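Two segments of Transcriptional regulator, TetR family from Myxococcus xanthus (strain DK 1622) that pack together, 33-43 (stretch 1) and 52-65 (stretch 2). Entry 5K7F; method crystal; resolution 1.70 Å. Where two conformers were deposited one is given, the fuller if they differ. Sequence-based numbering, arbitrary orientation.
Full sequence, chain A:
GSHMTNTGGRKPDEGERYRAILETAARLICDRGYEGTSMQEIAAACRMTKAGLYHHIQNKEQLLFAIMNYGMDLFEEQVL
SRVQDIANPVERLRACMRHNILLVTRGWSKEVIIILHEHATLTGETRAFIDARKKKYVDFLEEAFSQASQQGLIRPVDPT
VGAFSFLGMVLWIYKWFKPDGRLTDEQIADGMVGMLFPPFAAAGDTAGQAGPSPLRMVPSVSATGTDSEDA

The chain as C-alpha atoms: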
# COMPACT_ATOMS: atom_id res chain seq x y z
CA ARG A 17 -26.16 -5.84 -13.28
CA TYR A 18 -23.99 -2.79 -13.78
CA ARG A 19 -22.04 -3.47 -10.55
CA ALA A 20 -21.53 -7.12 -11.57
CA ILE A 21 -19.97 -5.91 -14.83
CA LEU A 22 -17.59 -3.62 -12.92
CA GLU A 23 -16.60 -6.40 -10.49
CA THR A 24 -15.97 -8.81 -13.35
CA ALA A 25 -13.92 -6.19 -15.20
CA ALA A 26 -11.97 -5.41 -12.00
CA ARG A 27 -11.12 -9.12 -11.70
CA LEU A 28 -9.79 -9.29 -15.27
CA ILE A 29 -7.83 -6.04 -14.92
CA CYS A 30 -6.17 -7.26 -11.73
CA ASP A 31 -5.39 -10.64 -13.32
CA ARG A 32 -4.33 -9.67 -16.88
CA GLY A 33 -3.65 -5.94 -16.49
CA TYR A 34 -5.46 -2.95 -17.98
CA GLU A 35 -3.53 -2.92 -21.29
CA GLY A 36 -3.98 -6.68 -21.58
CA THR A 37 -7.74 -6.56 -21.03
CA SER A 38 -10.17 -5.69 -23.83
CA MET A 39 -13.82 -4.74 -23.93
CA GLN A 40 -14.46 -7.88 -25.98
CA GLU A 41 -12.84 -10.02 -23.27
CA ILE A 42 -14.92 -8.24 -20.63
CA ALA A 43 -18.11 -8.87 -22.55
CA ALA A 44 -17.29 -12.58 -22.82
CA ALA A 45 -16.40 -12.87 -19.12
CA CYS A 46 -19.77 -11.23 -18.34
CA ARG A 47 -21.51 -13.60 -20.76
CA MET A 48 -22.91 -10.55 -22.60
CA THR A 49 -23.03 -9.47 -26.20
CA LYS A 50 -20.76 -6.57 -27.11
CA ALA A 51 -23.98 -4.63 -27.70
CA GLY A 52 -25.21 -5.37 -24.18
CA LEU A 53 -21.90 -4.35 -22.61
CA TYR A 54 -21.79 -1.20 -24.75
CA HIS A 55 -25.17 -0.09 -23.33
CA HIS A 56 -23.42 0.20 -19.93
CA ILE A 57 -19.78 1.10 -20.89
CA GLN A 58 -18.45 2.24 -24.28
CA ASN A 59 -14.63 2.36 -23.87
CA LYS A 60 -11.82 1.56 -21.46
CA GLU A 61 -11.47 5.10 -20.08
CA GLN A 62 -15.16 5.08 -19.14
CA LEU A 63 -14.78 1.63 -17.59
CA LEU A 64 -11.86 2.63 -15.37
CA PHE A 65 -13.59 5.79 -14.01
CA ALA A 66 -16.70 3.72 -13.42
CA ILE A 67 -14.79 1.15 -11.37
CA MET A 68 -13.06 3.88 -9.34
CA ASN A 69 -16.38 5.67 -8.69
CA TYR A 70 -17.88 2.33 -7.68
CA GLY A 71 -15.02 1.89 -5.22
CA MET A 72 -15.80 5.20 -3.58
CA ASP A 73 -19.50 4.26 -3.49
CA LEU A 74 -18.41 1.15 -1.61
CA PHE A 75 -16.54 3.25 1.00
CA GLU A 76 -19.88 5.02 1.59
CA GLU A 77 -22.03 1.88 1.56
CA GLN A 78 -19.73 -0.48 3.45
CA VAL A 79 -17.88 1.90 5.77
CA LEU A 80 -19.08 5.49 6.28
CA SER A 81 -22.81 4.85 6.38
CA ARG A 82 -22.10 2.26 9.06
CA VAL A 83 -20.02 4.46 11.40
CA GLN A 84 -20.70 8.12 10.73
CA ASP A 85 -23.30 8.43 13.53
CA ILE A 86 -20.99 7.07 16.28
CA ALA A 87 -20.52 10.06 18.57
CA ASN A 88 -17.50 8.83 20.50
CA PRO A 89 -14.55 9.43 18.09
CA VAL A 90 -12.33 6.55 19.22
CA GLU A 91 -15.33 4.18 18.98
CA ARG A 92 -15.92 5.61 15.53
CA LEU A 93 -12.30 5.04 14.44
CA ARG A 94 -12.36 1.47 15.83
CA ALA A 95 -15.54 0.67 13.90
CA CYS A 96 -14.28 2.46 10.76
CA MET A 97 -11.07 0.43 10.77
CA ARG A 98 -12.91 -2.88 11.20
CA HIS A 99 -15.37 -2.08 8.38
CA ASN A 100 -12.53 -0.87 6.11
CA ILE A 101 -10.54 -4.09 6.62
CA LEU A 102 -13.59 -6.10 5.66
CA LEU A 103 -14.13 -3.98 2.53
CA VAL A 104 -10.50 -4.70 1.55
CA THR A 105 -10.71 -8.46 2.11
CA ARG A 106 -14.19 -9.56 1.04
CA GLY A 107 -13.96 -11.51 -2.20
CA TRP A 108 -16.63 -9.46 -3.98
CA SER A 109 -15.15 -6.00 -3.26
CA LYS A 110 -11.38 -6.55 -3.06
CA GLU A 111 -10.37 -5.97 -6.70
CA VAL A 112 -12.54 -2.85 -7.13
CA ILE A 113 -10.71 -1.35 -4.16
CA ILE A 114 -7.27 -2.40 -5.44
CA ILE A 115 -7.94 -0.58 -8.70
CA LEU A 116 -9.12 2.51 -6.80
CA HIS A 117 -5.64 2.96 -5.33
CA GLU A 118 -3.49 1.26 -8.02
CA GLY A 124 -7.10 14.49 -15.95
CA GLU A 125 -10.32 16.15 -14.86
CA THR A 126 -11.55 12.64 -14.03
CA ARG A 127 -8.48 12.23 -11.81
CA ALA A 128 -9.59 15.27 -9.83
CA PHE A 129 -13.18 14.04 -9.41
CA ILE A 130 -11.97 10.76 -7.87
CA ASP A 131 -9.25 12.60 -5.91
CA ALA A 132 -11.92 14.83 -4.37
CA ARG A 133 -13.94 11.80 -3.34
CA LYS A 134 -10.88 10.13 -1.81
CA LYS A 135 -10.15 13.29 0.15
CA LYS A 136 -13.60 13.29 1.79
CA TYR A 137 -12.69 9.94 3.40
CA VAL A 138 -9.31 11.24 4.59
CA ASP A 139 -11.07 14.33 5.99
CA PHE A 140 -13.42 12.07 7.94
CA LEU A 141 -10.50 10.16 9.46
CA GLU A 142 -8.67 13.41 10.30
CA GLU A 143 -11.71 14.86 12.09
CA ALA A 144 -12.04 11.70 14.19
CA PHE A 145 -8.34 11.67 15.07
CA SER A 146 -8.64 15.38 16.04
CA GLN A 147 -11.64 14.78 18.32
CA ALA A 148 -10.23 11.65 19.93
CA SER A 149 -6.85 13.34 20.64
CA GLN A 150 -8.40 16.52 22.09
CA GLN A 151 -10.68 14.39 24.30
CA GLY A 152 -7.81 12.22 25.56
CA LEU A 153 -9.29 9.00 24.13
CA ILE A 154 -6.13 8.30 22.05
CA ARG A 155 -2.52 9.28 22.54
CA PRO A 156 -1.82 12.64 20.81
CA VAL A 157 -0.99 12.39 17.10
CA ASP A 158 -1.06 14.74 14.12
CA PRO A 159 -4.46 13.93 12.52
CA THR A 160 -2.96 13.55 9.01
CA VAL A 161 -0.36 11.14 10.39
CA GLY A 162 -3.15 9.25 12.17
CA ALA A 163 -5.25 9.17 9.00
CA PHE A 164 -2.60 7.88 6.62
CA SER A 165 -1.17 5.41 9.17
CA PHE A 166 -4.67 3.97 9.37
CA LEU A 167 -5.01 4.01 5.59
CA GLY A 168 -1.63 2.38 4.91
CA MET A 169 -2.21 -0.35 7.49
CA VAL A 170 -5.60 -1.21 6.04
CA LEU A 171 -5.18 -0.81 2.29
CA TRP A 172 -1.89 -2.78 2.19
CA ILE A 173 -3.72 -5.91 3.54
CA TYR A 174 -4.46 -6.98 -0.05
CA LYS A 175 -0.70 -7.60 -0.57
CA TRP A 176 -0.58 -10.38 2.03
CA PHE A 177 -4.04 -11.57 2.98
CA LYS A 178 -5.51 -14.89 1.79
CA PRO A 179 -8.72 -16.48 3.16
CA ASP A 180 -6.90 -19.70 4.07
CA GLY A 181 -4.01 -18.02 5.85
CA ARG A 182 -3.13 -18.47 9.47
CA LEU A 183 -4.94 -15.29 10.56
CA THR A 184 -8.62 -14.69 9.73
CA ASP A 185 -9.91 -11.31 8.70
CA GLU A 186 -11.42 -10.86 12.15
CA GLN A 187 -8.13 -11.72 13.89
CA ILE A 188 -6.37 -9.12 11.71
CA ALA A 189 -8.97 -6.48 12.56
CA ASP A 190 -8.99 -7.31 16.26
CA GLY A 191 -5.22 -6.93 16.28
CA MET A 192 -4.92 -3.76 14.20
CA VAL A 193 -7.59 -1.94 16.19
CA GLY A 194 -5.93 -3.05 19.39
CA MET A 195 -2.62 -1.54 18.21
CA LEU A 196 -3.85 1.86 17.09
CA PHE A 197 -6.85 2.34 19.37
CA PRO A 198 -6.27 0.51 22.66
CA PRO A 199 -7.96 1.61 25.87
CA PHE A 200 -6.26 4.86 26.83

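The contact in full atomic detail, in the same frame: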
# COMPACT_ATOMS: atom_id res chain seq x y z
N GLY A 33 -4.07 -7.31 -16.26
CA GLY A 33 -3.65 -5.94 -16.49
C GLY A 33 -4.67 -5.17 -17.31
O GLY A 33 -5.56 -5.73 -17.95
N TYR A 34 -4.54 -3.84 -17.27
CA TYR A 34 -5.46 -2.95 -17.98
C TYR A 34 -5.19 -2.95 -19.48
O TYR A 34 -6.13 -3.03 -20.28
CB TYR A 34 -5.35 -1.53 -17.40
CG TYR A 34 -6.24 -0.46 -18.04
CD1 TYR A 34 -7.57 -0.33 -17.69
CD2 TYR A 34 -5.72 0.44 -18.97
CE1 TYR A 34 -8.37 0.64 -18.25
CE2 TYR A 34 -6.53 1.41 -19.55
CZ TYR A 34 -7.86 1.51 -19.17
OH TYR A 34 -8.69 2.47 -19.72
N GLU A 35 -3.91 -2.85 -19.88
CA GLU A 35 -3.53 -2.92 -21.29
C GLU A 35 -3.84 -4.29 -21.89
O GLU A 35 -4.22 -4.39 -23.06
CB GLU A 35 -2.05 -2.58 -21.45
N GLY A 36 -3.66 -5.35 -21.10
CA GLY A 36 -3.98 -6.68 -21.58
C GLY A 36 -5.46 -6.89 -21.85
O GLY A 36 -5.84 -7.59 -22.79
N THR A 37 -6.32 -6.25 -21.06
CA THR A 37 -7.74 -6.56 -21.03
C THR A 37 -8.53 -5.71 -22.03
O THR A 37 -8.43 -4.48 -22.02
CB THR A 37 -8.30 -6.34 -19.63
OG1 THR A 37 -7.64 -7.22 -18.71
CG2 THR A 37 -9.81 -6.62 -19.62
N SER A 38 -9.37 -6.36 -22.82
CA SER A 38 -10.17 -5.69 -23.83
C SER A 38 -11.66 -5.72 -23.51
O SER A 38 -12.15 -6.55 -22.74
CB SER A 38 -9.92 -6.34 -25.20
OG SER A 38 -10.70 -7.53 -25.32
N MET A 39 -12.39 -4.79 -24.14
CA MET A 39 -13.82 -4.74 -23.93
C MET A 39 -14.48 -6.01 -24.44
O MET A 39 -15.45 -6.48 -23.84
CB MET A 39 -14.39 -3.49 -24.62
CG MET A 39 -13.86 -2.17 -24.04
SD MET A 39 -14.21 -1.88 -22.26
CE MET A 39 -15.98 -1.81 -22.20
N GLN A 40 -13.94 -6.61 -25.50
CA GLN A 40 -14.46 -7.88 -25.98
C GLN A 40 -14.25 -8.97 -24.94
O GLN A 40 -15.17 -9.74 -24.65
CB GLN A 40 -13.81 -8.22 -27.32
CG GLN A 40 -13.95 -9.65 -27.81
CD GLN A 40 -13.26 -9.85 -29.17
OE1 GLN A 40 -13.60 -9.20 -30.16
NE2 GLN A 40 -12.27 -10.74 -29.21
N GLU A 41 -13.08 -9.02 -24.33
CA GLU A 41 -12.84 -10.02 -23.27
C GLU A 41 -13.75 -9.79 -22.08
O GLU A 41 -14.24 -10.74 -21.46
CB GLU A 41 -11.38 -9.97 -22.83
CG GLU A 41 -10.39 -10.32 -23.94
CD GLU A 41 -8.94 -10.24 -23.50
OE1 GLU A 41 -8.58 -9.32 -22.75
OE2 GLU A 41 -8.17 -11.13 -23.92
N ILE A 42 -14.00 -8.52 -21.73
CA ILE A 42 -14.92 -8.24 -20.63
C ILE A 42 -16.31 -8.69 -20.97
O ILE A 42 -17.00 -9.27 -20.13
CB ILE A 42 -14.91 -6.75 -20.28
CG1 ILE A 42 -13.54 -6.35 -19.77
CG2 ILE A 42 -16.02 -6.47 -19.24
CD1 ILE A 42 -13.39 -4.91 -19.70
N ALA A 43 -16.78 -8.42 -22.19
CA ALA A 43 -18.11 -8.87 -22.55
C ALA A 43 -18.22 -10.38 -22.41
O ALA A 43 -19.17 -10.89 -21.83
CB ALA A 43 -18.45 -8.44 -23.97
N GLY A 52 -24.68 -5.50 -25.53
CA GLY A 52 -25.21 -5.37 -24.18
C GLY A 52 -24.22 -4.71 -23.25
O GLY A 52 -24.60 -3.87 -22.44
N LEU A 53 -22.94 -5.06 -23.38
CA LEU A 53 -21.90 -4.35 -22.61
C LEU A 53 -21.89 -2.88 -22.98
O LEU A 53 -21.94 -2.01 -22.10
CB LEU A 53 -20.51 -4.96 -22.84
CG LEU A 53 -19.36 -4.27 -22.10
CD1 LEU A 53 -19.63 -4.12 -20.57
CD2 LEU A 53 -18.07 -5.02 -22.34
N TYR A 54 -21.89 -2.58 -24.28
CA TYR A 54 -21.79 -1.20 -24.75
C TYR A 54 -22.90 -0.31 -24.18
O TYR A 54 -22.68 0.89 -23.97
CB TYR A 54 -21.85 -1.24 -26.27
CG TYR A 54 -21.64 0.09 -26.94
CD1 TYR A 54 -22.73 0.91 -27.20
CD2 TYR A 54 -20.37 0.51 -27.32
CE1 TYR A 54 -22.55 2.12 -27.82
CE2 TYR A 54 -20.17 1.73 -27.94
CZ TYR A 54 -21.27 2.53 -28.20
OH TYR A 54 -21.09 3.73 -28.83
N HIS A 55 -24.09 -0.85 -23.94
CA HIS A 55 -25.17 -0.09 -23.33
C HIS A 55 -24.77 0.47 -21.97
O HIS A 55 -25.23 1.55 -21.60
CB HIS A 55 -26.39 -0.98 -23.18
N HIS A 56 -23.92 -0.25 -21.24
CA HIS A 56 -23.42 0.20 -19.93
C HIS A 56 -22.12 1.01 -20.03
O HIS A 56 -22.00 2.06 -19.39
CB HIS A 56 -23.21 -1.01 -19.00
CG HIS A 56 -24.45 -1.79 -18.69
ND1 HIS A 56 -25.32 -1.46 -17.67
CD2 HIS A 56 -24.93 -2.94 -19.22
CE1 HIS A 56 -26.30 -2.34 -17.62
NE2 HIS A 56 -26.09 -3.25 -18.55
N ILE A 57 -21.13 0.52 -20.79
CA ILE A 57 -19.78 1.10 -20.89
C ILE A 57 -19.31 1.04 -22.34
O ILE A 57 -19.30 -0.03 -22.94
CB ILE A 57 -18.77 0.34 -20.01
CG1 ILE A 57 -19.21 0.28 -18.53
CG2 ILE A 57 -17.36 0.95 -20.17
CD1 ILE A 57 -19.00 1.58 -17.73
N GLN A 58 -18.82 2.17 -22.87
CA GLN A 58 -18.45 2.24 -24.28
C GLN A 58 -16.94 2.20 -24.58
O GLN A 58 -16.56 1.92 -25.73
CB GLN A 58 -19.04 3.52 -24.89
CG GLN A 58 -20.57 3.68 -24.71
CD GLN A 58 -21.05 5.05 -25.20
OE1 GLN A 58 -20.23 5.93 -25.50
NE2 GLN A 58 -22.36 5.23 -25.28
N ASN A 59 -16.06 2.47 -23.62
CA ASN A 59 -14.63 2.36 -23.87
C ASN A 59 -13.91 2.12 -22.55
O ASN A 59 -14.53 2.10 -21.48
CB ASN A 59 -14.06 3.60 -24.58
CG ASN A 59 -14.36 4.89 -23.84
OD1 ASN A 59 -13.94 5.09 -22.70
ND2 ASN A 59 -15.09 5.79 -24.49
N LYS A 60 -12.58 1.97 -22.63
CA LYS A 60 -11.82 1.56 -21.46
C LYS A 60 -11.65 2.70 -20.47
O LYS A 60 -11.67 2.48 -19.26
CB LYS A 60 -10.46 1.00 -21.88
CG LYS A 60 -10.57 -0.42 -22.45
CD LYS A 60 -9.22 -0.94 -22.98
CE LYS A 60 -8.32 -1.44 -21.87
NZ LYS A 60 -7.03 -1.95 -22.41
N GLU A 61 -11.50 3.94 -20.97
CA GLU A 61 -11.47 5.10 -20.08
C GLU A 61 -12.74 5.17 -19.23
O GLU A 61 -12.68 5.32 -18.00
CB GLU A 61 -11.32 6.38 -20.90
N GLN A 62 -13.89 5.09 -19.87
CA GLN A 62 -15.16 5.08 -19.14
C GLN A 62 -15.19 3.96 -18.11
O GLN A 62 -15.61 4.17 -16.97
CB GLN A 62 -16.32 4.93 -20.12
CG GLN A 62 -16.53 6.09 -21.08
CD GLN A 62 -17.80 5.91 -21.89
OE1 GLN A 62 -18.66 5.11 -21.52
NE2 GLN A 62 -17.94 6.67 -22.97
N LEU A 63 -14.75 2.77 -18.50
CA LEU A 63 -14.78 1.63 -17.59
C LEU A 63 -13.96 1.90 -16.33
O LEU A 63 -14.38 1.59 -15.21
CB LEU A 63 -14.24 0.38 -18.29
CG LEU A 63 -14.11 -0.88 -17.43
CD1 LEU A 63 -15.46 -1.40 -16.92
CD2 LEU A 63 -13.37 -1.94 -18.20
N LEU A 64 -12.74 2.40 -16.51
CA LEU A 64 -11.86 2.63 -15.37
C LEU A 64 -12.47 3.63 -14.38
O LEU A 64 -12.51 3.37 -13.17
CB LEU A 64 -10.49 3.09 -15.89
CG LEU A 64 -9.38 3.31 -14.87
CD1 LEU A 64 -9.21 2.02 -14.04
CD2 LEU A 64 -8.09 3.69 -15.56
N PHE A 65 -12.95 4.78 -14.87
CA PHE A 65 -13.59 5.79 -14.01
C PHE A 65 -14.82 5.20 -13.32
O PHE A 65 -15.11 5.52 -12.16
CB PHE A 65 -14.00 6.97 -14.88
CG PHE A 65 -14.75 8.06 -14.18
CD1 PHE A 65 -14.34 8.55 -12.96
CD2 PHE A 65 -15.83 8.65 -14.80
CE1 PHE A 65 -15.02 9.58 -12.36
CE2 PHE A 65 -16.51 9.67 -14.20
CZ PHE A 65 -16.10 10.14 -12.99

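How does the loop at the start of stretch 1 hold on to stretch 2? Gly-33 leaves the preceding helix with positive phi, a conformation in which a CB would jam against the carbonyl O of the residue before it. The next residue, Tyr-34, points its CA-to-CB bond toward stretch 2, and its ring lies against Lys-60. The Lys-60 CE sits over one face, 4.0 Å from the centroid of the Tyr-34 ring, and Lys-60 NZ lies 4.5 Å from that centroid, close to the ring normal, so a CH-pi contact and a cation-pi contact share the same face. The phenol reaches on to the start of helix 60-65, with Tyr-34 OH 3.0 Å from Lys-60 O, while Tyr-34 CE1 meets Leu-64 CB at 4.0 Å.

Where does the charge of Lys-60 end up? Its side chain, bent at chi1 (m) and chi3 (p), carries the ammonium group to the turn of stretch 1, where backbone carbonyls offer partial negative charge. Lys-60 NZ donates a 2.6 Å hydrogen bond to Tyr-34 O and a weak one, 2.9 Å, to Thr-37 O. The turn that presents these oxygens is itself tied back by Thr-37 OG1, which donates to Gly-33 O at 2.7 Å.

How do the helices that follow begin, and how do they lie? Each stretch starts a helix with a capping side chain: Ser-38 OG accepts from Glu-41 N at 3.0 Å, and Asn-59 OD1 accepts from Gln-62 N at 2.8 Å, satisfying amides that have no helical carbonyl before them. Helix 39-43 runs at 111° to helix 52-56 and at 55° to helix 60-65. The axes come no closer than 10.4 and 12.2 Å, respectively, leaving room for side chains between them.

What fills that space? Met-39 leaves its backbone sideways, but three successive m rotamers bring its end nearer to stretch 2. There Met-39 CE touches Ile-57 CG2 at 3.7 Å and Leu-53 CD2 at 3.8 Å, and Met-39 SD lies 3.9 Å from Lys-60 CG, so the flexible thioether touches both helices of stretch 2 and the loop between them. Ile-42, pointing toward stretch 2, also bridges the two helices: its CD1 packs tightly on Leu-63 CD2 at 3.3 Å, and Ile-42 CG2 lies 4.0 Å from Leu-53 CD2. At Ala-43 the backbones come close, its CA 5.9 Å from the CA of Leu-53, and Ala-43 CB meets Leu-53 CD2 at 3.8 Å. These apolar contacts complement the polar anchorage at Lys-60.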